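Local coordinates for L-lysine 6-monooxygenase involved in desferrioxamine biosynthesis (Erwinia amylovora CFBP1430, PDB 5O8P) that hydroxylates cadaverine at nitrogen as an FAD- and NADP(H)-dependent monooxygenase in the desferrioxamine biosynthesis of the fire blight pathogen, at the interface of chains A and B and the interface of chains A and C. Coordinates in Å, arbitrary orientation; residue numbers count along the deposited sequence, not the author numbering. Chains: chain A/B/C, L-lysine 6-monooxygenase involved in desferrioxamine biosynthesis.

Contact 1: the interface of chains A and B. Residues chain A 81, 86, 90, 93, 99, 101-102, 105; chain B 287, 290-291.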
loop_
_atom_site.group_PDB
_atom_site.type_symbol
_atom_site.label_atom_id
_atom_site.label_comp_id
_atom_site.label_asym_id
_atom_site.label_seq_id
_atom_site.Cartn_x
_atom_site.Cartn_y
_atom_site.Cartn_z
ATOM N N MET A 81 9.323 24.871 0.249
ATOM C CA MET A 81 7.896 24.670 0.299
ATOM C C MET A 81 7.284 25.737 1.216
ATOM O O MET A 81 6.211 26.251 0.936
ATOM C CB MET A 81 7.600 23.236 0.769
ATOM C CG MET A 81 6.493 22.543 0.028
ATOM S SD MET A 81 6.846 22.158 -1.696
ATOM C CE MET A 81 7.911 20.749 -1.528
ATOM N N LYS A 86 3.225 26.952 0.563
ATOM C CA LYS A 86 2.467 25.728 0.289
ATOM C C LYS A 86 2.861 24.515 1.156
ATOM O O LYS A 86 2.487 23.377 0.839
ATOM C CB LYS A 86 2.665 25.346 -1.180
ATOM C CG LYS A 86 4.059 24.816 -1.510
ATOM C CD LYS A 86 4.194 24.454 -2.972
ATOM C CE LYS A 86 3.510 23.135 -3.317
ATOM N NZ LYS A 86 3.595 22.877 -4.782
ATOM N N PHE A 90 1.829 20.363 0.915
ATOM C CA PHE A 90 2.816 19.284 0.830
ATOM C C PHE A 90 2.691 18.264 1.989
ATOM O O PHE A 90 2.946 17.062 1.798
ATOM C CB PHE A 90 4.222 19.881 0.800
ATOM C CG PHE A 90 5.294 18.867 0.620
ATOM C CD1 PHE A 90 5.516 18.307 -0.621
ATOM C CD2 PHE A 90 6.067 18.447 1.691
ATOM C CE1 PHE A 90 6.500 17.350 -0.803
ATOM C CE2 PHE A 90 7.055 17.488 1.517
ATOM C CZ PHE A 90 7.273 16.942 0.267
ATOM N N ARG A 93 -0.380 16.264 1.185
ATOM C CA ARG A 93 0.003 15.327 0.124
ATOM C C ARG A 93 0.638 14.056 0.721
ATOM O O ARG A 93 0.300 12.947 0.306
ATOM C CB ARG A 93 0.954 15.995 -0.876
ATOM C CG ARG A 93 1.183 15.230 -2.162
ATOM C CD ARG A 93 2.227 15.927 -3.018
ATOM N NE ARG A 93 2.906 15.029 -3.943
ATOM C CZ ARG A 93 2.374 14.516 -5.059
ATOM N NH1 ARG A 93 1.123 14.798 -5.437
ATOM N NH2 ARG A 93 3.105 13.698 -5.817
ATOM N N MET A 99 7.492 15.393 -7.573
ATOM C CA MET A 99 7.320 15.426 -9.021
ATOM C C MET A 99 8.596 16.033 -9.617
ATOM O O MET A 99 9.125 16.981 -9.060
ATOM C CB MET A 99 6.148 16.332 -9.396
ATOM C CG MET A 99 4.782 16.009 -8.796
ATOM S SD MET A 99 4.291 14.277 -8.800
ATOM C CE MET A 99 4.445 13.771 -10.513
ATOM N N LYS A 101 8.824 17.989 -12.043
ATOM C CA LYS A 101 8.532 19.387 -12.286
ATOM C C LYS A 101 8.762 20.219 -11.029
ATOM O O LYS A 101 9.297 21.317 -11.115
ATOM C CB LYS A 101 7.114 19.576 -12.829
ATOM C CG LYS A 101 6.632 21.021 -12.837
ATOM C CD LYS A 101 5.576 21.281 -13.897
ATOM C CE LYS A 101 6.235 21.658 -15.212
ATOM N NZ LYS A 101 5.252 21.712 -16.327
ATOM N N GLU A 102 8.370 19.700 -9.874
ATOM C CA GLU A 102 8.554 20.429 -8.633
ATOM C C GLU A 102 10.030 20.458 -8.222
ATOM O O GLU A 102 10.505 21.464 -7.724
ATOM C CB GLU A 102 7.673 19.849 -7.529
ATOM C CG GLU A 102 7.643 20.691 -6.264
ATOM C CD GLU A 102 6.379 20.506 -5.442
ATOM O OE1 GLU A 102 5.904 19.364 -5.271
ATOM O OE2 GLU A 102 5.866 21.529 -4.946
ATOM N N GLN A 105 11.587 23.115 -10.283
ATOM C CA GLN A 105 11.208 24.417 -9.728
ATOM C C GLN A 105 11.990 24.753 -8.457
ATOM O O GLN A 105 12.429 25.894 -8.277
ATOM C CB GLN A 105 9.718 24.446 -9.398
ATOM C CG GLN A 105 8.796 24.586 -10.591
ATOM C CD GLN A 105 7.335 24.462 -10.214
ATOM O OE1 GLN A 105 6.972 24.355 -9.039
ATOM N NE2 GLN A 105 6.488 24.456 -11.210
ATOM N N TYR B 287 -2.954 19.021 -6.825
ATOM C CA TYR B 287 -1.572 19.358 -6.492
ATOM C C TYR B 287 -0.691 19.399 -7.754
ATOM O O TYR B 287 -0.061 20.413 -8.022
ATOM C CB TYR B 287 -1.003 18.380 -5.427
ATOM C CG TYR B 287 0.343 18.773 -4.874
ATOM C CD1 TYR B 287 1.509 18.494 -5.586
ATOM C CD2 TYR B 287 0.458 19.441 -3.658
ATOM C CE1 TYR B 287 2.752 18.872 -5.115
ATOM C CE2 TYR B 287 1.701 19.828 -3.171
ATOM C CZ TYR B 287 2.850 19.537 -3.906
ATOM O OH TYR B 287 4.103 19.889 -3.456
ATOM N N GLN B 290 -1.597 22.124 -10.285
ATOM C CA GLN B 290 -1.319 23.452 -9.733
ATOM C C GLN B 290 0.159 23.881 -9.895
ATOM O O GLN B 290 0.478 25.068 -9.827
ATOM C CB GLN B 290 -1.793 23.511 -8.266
ATOM C CG GLN B 290 -1.874 24.889 -7.618
ATOM C CD GLN B 290 -0.536 25.415 -7.122
ATOM O OE1 GLN B 290 0.409 24.661 -6.889
ATOM N NE2 GLN B 290 -0.443 26.728 -6.980
ATOM N N LEU B 291 1.055 22.939 -10.155
ATOM C CA LEU B 291 2.449 23.286 -10.401
ATOM C C LEU B 291 2.697 24.163 -11.630
ATOM O O LEU B 291 3.741 24.775 -11.699
ATOM C CB LEU B 291 3.305 22.021 -10.523
ATOM C CG LEU B 291 3.299 21.028 -9.370
ATOM C CD1 LEU B 291 4.338 19.951 -9.617
ATOM C CD2 LEU B 291 3.559 21.735 -8.052
#
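A:Glu102 and B:Tyr287 meet in a two-fold symmetric interface between two copies of this flavin-dependent N-hydroxylating monooxygenase, of the lysine/ornithine oxygenase family. The patch joins chains A and B in the deposited tetramer, which may be the biological assembly. B:Tyr287, near the C-terminal end of helix 276-290, and B:Leu291, in the loop just after it, pack against helices 87-93 and 100-113, strand 97-99 and the loop residue A:Lys86. With CG anti to the backbone N (chi1 -171°), the tyrosine carries its phenol OH across to A:Glu102. B:Tyr287 OH gives a forked bond to the carboxylate of A:Glu102, 2.6 Å to OE1 and 2.8 Å to OE2. Both oxygens use their syn lone pairs, and OE1 also lies in plane at the ring edge. The ammonium NZ of A:Lys86 forms a salt bridge to A:Glu102 OE2 at 2.6 Å. OE2 thus takes two donors, and the lysine orients the carboxylate from its own chain. Its bend at chi3 (-76°) turns NZ toward this acid. The lysine charge probably helps keep the carboxylate ionised. A:Lys86 CE crosses the phenol end of B:Tyr287, 3.7 Å from CZ. On one face of the tyrosine ring, A:Arg93 CD sits over the centre, 3.6 Å from the centroid. The guanidinium follows over the CD1 side, its plane 25° from the ring. B:Leu291 CD1 packs on A:Glu102 CB at 3.9 Å and also touches A:Met99 and A:Lys101. The leucine and that lysine slide past each other in opposite directions. A:Gln105 NE2 donates to the backbone O of B:Leu291 at 2.8 Å. The acceptor lies near the amide plane, but the N-H comes in bent and tilted from the C=O plane.

Contact 2: the interface of chains A and C. Residues chain A 251, 255, 259, 263, 427-428; chain C 302, 322, 324-325.
A:Tyr251 places its phenol OH between the side chains of C:Glu324 and C:Gln322, and this is the tightly packed part of the contact. It belongs to a two-fold symmetric interface between chains A and C of the deposited assembly, which may or may not be biological. A:Tyr251 OH gives a hydrogen bond to the carboxylate oxygen OE1 of C:Glu324 at 2.6 Å. OE1 accepts on its anti lone pair and lies in plane at the tyrosine edge. The ring and carboxylate planes are 37° apart. C:Gln322 comes tip to tip with the tyrosine. The amide C:Gln322 NE2 donates to A:Tyr251 OH at 3.2 Å, nearly straight (175° at H) and in the amide plane. The phenol oxygen is therefore both donor and acceptor. A bend at chi2 of C:Gln322 (-78°) folds its amide over the turn. There C:Gln322 OE1 accepts a hydrogen bond from the backbone N of C:Gln325 at 3.2 Å, from above the carbonyl plane. One amide thus braces its own loop and the partner tyrosine. Behind the tyrosine, A:Phe427 CB lies over one ring face, toward the rim. The methyls of A:Leu263 lie against the carboxylate end of C:Glu324, with CD1 3.8 Å from CD. The flanks are looser and bury less surface. A:Leu255 CD2 packs on C:Gln325 CA at 3.9 Å. The A:Lys259 chain crosses C:Glu324 at about a right angle, with CE 4.1 Å from CG. A:Lys259 NZ stays 5.5 Å from C:Glu324 OE2, so any attraction is long-range. A:Pro428 borders the amide of C:Gln325 with light contact. In the fold, chain A supplies helices 246-253 and 257-266 and its C-terminal segment, while chain C supplies the turn between strands 315-322 and 327-333.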
loop_
_atom_site.group_PDB
_atom_site.type_symbol
_atom_site.label_atom_id
_atom_site.label_comp_id
_atom_site.label_asym_id
_atom_site.label_seq_id
_atom_site.Cartn_x
_atom_site.Cartn_y
_atom_site.Cartn_z
ATOM N N TYR A 251 33.975 -0.410 1.183
ATOM C CA TYR A 251 34.128 -1.819 0.816
ATOM C C TYR A 251 34.357 -1.947 -0.683
ATOM O O TYR A 251 35.338 -2.573 -1.100
ATOM C CB TYR A 251 32.904 -2.637 1.278
ATOM C CG TYR A 251 32.710 -3.971 0.594
ATOM C CD1 TYR A 251 33.500 -5.061 0.935
ATOM C CD2 TYR A 251 31.723 -4.147 -0.387
ATOM C CE1 TYR A 251 33.333 -6.290 0.314
ATOM C CE2 TYR A 251 31.549 -5.371 -1.018
ATOM C CZ TYR A 251 32.364 -6.438 -0.669
ATOM O OH TYR A 251 32.207 -7.666 -1.270
ATOM N N LEU A 255 38.052 -3.205 -3.424
ATOM C CA LEU A 255 38.009 -4.373 -4.293
ATOM C C LEU A 255 38.841 -4.135 -5.564
ATOM O O LEU A 255 38.668 -3.085 -6.175
ATOM C CB LEU A 255 36.584 -4.643 -4.752
ATOM C CG LEU A 255 35.557 -5.041 -3.695
ATOM C CD1 LEU A 255 34.165 -5.100 -4.303
ATOM C CD2 LEU A 255 35.918 -6.383 -3.081
ATOM N N LYS A 259 37.570 -6.524 -10.447
ATOM C CA LYS A 259 36.390 -6.942 -9.681
ATOM C C LYS A 259 35.293 -5.879 -9.665
ATOM O O LYS A 259 34.107 -6.191 -9.803
ATOM C CB LYS A 259 36.767 -7.309 -8.236
ATOM C CG LYS A 259 35.684 -8.056 -7.455
ATOM C CD LYS A 259 35.213 -9.318 -8.180
ATOM C CE LYS A 259 34.265 -10.131 -7.340
ATOM N NZ LYS A 259 33.529 -11.111 -8.185
ATOM N N LEU A 263 31.448 -6.089 -11.014
ATOM C CA LEU A 263 30.339 -5.721 -10.119
ATOM C C LEU A 263 29.382 -4.694 -10.737
ATOM O O LEU A 263 28.195 -4.787 -10.558
ATOM C CB LEU A 263 30.839 -5.193 -8.760
ATOM C CG LEU A 263 30.896 -6.224 -7.628
ATOM C CD1 LEU A 263 29.485 -6.670 -7.253
ATOM C CD2 LEU A 263 31.760 -7.428 -7.959
ATOM N N PHE A 427 29.443 -5.482 5.500
ATOM C CA PHE A 427 29.768 -5.885 4.121
ATOM C C PHE A 427 31.087 -6.617 3.941
ATOM O O PHE A 427 31.107 -7.672 3.312
ATOM C CB PHE A 427 29.696 -4.676 3.201
ATOM C CG PHE A 427 28.347 -4.030 3.212
ATOM C CD1 PHE A 427 27.245 -4.697 2.669
ATOM C CD2 PHE A 427 28.155 -2.793 3.822
ATOM C CE1 PHE A 427 25.994 -4.109 2.692
ATOM C CE2 PHE A 427 26.921 -2.191 3.830
ATOM C CZ PHE A 427 25.831 -2.853 3.286
ATOM N N PRO A 428 32.192 -6.083 4.494
ATOM C CA PRO A 428 33.445 -6.830 4.331
ATOM C C PRO A 428 33.534 -8.037 5.254
ATOM O O PRO A 428 32.782 -8.141 6.230
ATOM C CB PRO A 428 34.507 -5.800 4.721
ATOM C CG PRO A 428 33.835 -4.973 5.747
ATOM C CD PRO A 428 32.398 -4.862 5.305
ATOM N N HIS C 302 27.440 -12.710 0.927
ATOM C CA HIS C 302 28.509 -13.298 0.109
ATOM C C HIS C 302 29.321 -14.410 0.797
ATOM O O HIS C 302 30.389 -14.772 0.310
ATOM C CB HIS C 302 29.473 -12.207 -0.374
ATOM C CG HIS C 302 28.884 -11.258 -1.365
ATOM N ND1 HIS C 302 28.713 -11.592 -2.692
ATOM C CD2 HIS C 302 28.460 -9.979 -1.233
ATOM C CE1 HIS C 302 28.186 -10.565 -3.332
ATOM N NE2 HIS C 302 28.020 -9.575 -2.470
ATOM N N GLN C 322 34.216 -15.058 2.283
ATOM C CA GLN C 322 33.476 -13.955 1.669
ATOM C C GLN C 322 33.907 -13.920 0.183
ATOM O O GLN C 322 35.002 -13.461 -0.142
ATOM C CB GLN C 322 33.767 -12.647 2.459
ATOM C CG GLN C 322 32.691 -11.578 2.447
ATOM C CD GLN C 322 32.625 -10.760 1.173
ATOM O OE1 GLN C 322 32.416 -11.284 0.087
ATOM N NE2 GLN C 322 32.634 -9.455 1.332
ATOM N N GLU C 324 33.042 -12.524 -2.722
ATOM C CA GLU C 324 33.202 -11.304 -3.503
ATOM C C GLU C 324 34.545 -10.673 -3.198
ATOM O O GLU C 324 35.348 -10.436 -4.097
ATOM C CB GLU C 324 32.065 -10.334 -3.189
ATOM C CG GLU C 324 31.971 -9.127 -4.108
ATOM C CD GLU C 324 30.604 -8.468 -4.052
ATOM O OE1 GLU C 324 30.321 -7.733 -3.070
ATOM O OE2 GLU C 324 29.803 -8.704 -4.989
ATOM N N GLN C 325 34.790 -10.435 -1.914
ATOM C CA GLN C 325 36.060 -9.886 -1.452
ATOM C C GLN C 325 37.209 -10.879 -1.624
ATOM O O GLN C 325 38.354 -10.459 -1.745
ATOM C CB GLN C 325 35.964 -9.472 0.022
ATOM C CG GLN C 325 37.001 -8.444 0.450
ATOM C CD GLN C 325 37.048 -8.233 1.949
ATOM O OE1 GLN C 325 36.150 -8.630 2.689
ATOM N NE2 GLN C 325 38.110 -7.605 2.401
#

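Contact 1 and contact 2 lie about 41 Å apart, measured between the centres of their C-alpha atoms, and share no residues. Chain A takes part in both but uses different elements. It offers helices 87-93 and 100-113 to chain B in contact 1, and helices 246-253 and 257-266 with the C-terminal segment to chain C in contact 2. Each contact has its twin with the chains exchanged, so chain A also presents the end of helix 276-290 to chain B and the turn after strand 315-322 to chain C. Each copy can therefore bind two neighbours through separate surfaces, which fits the deposited assembly of four chains.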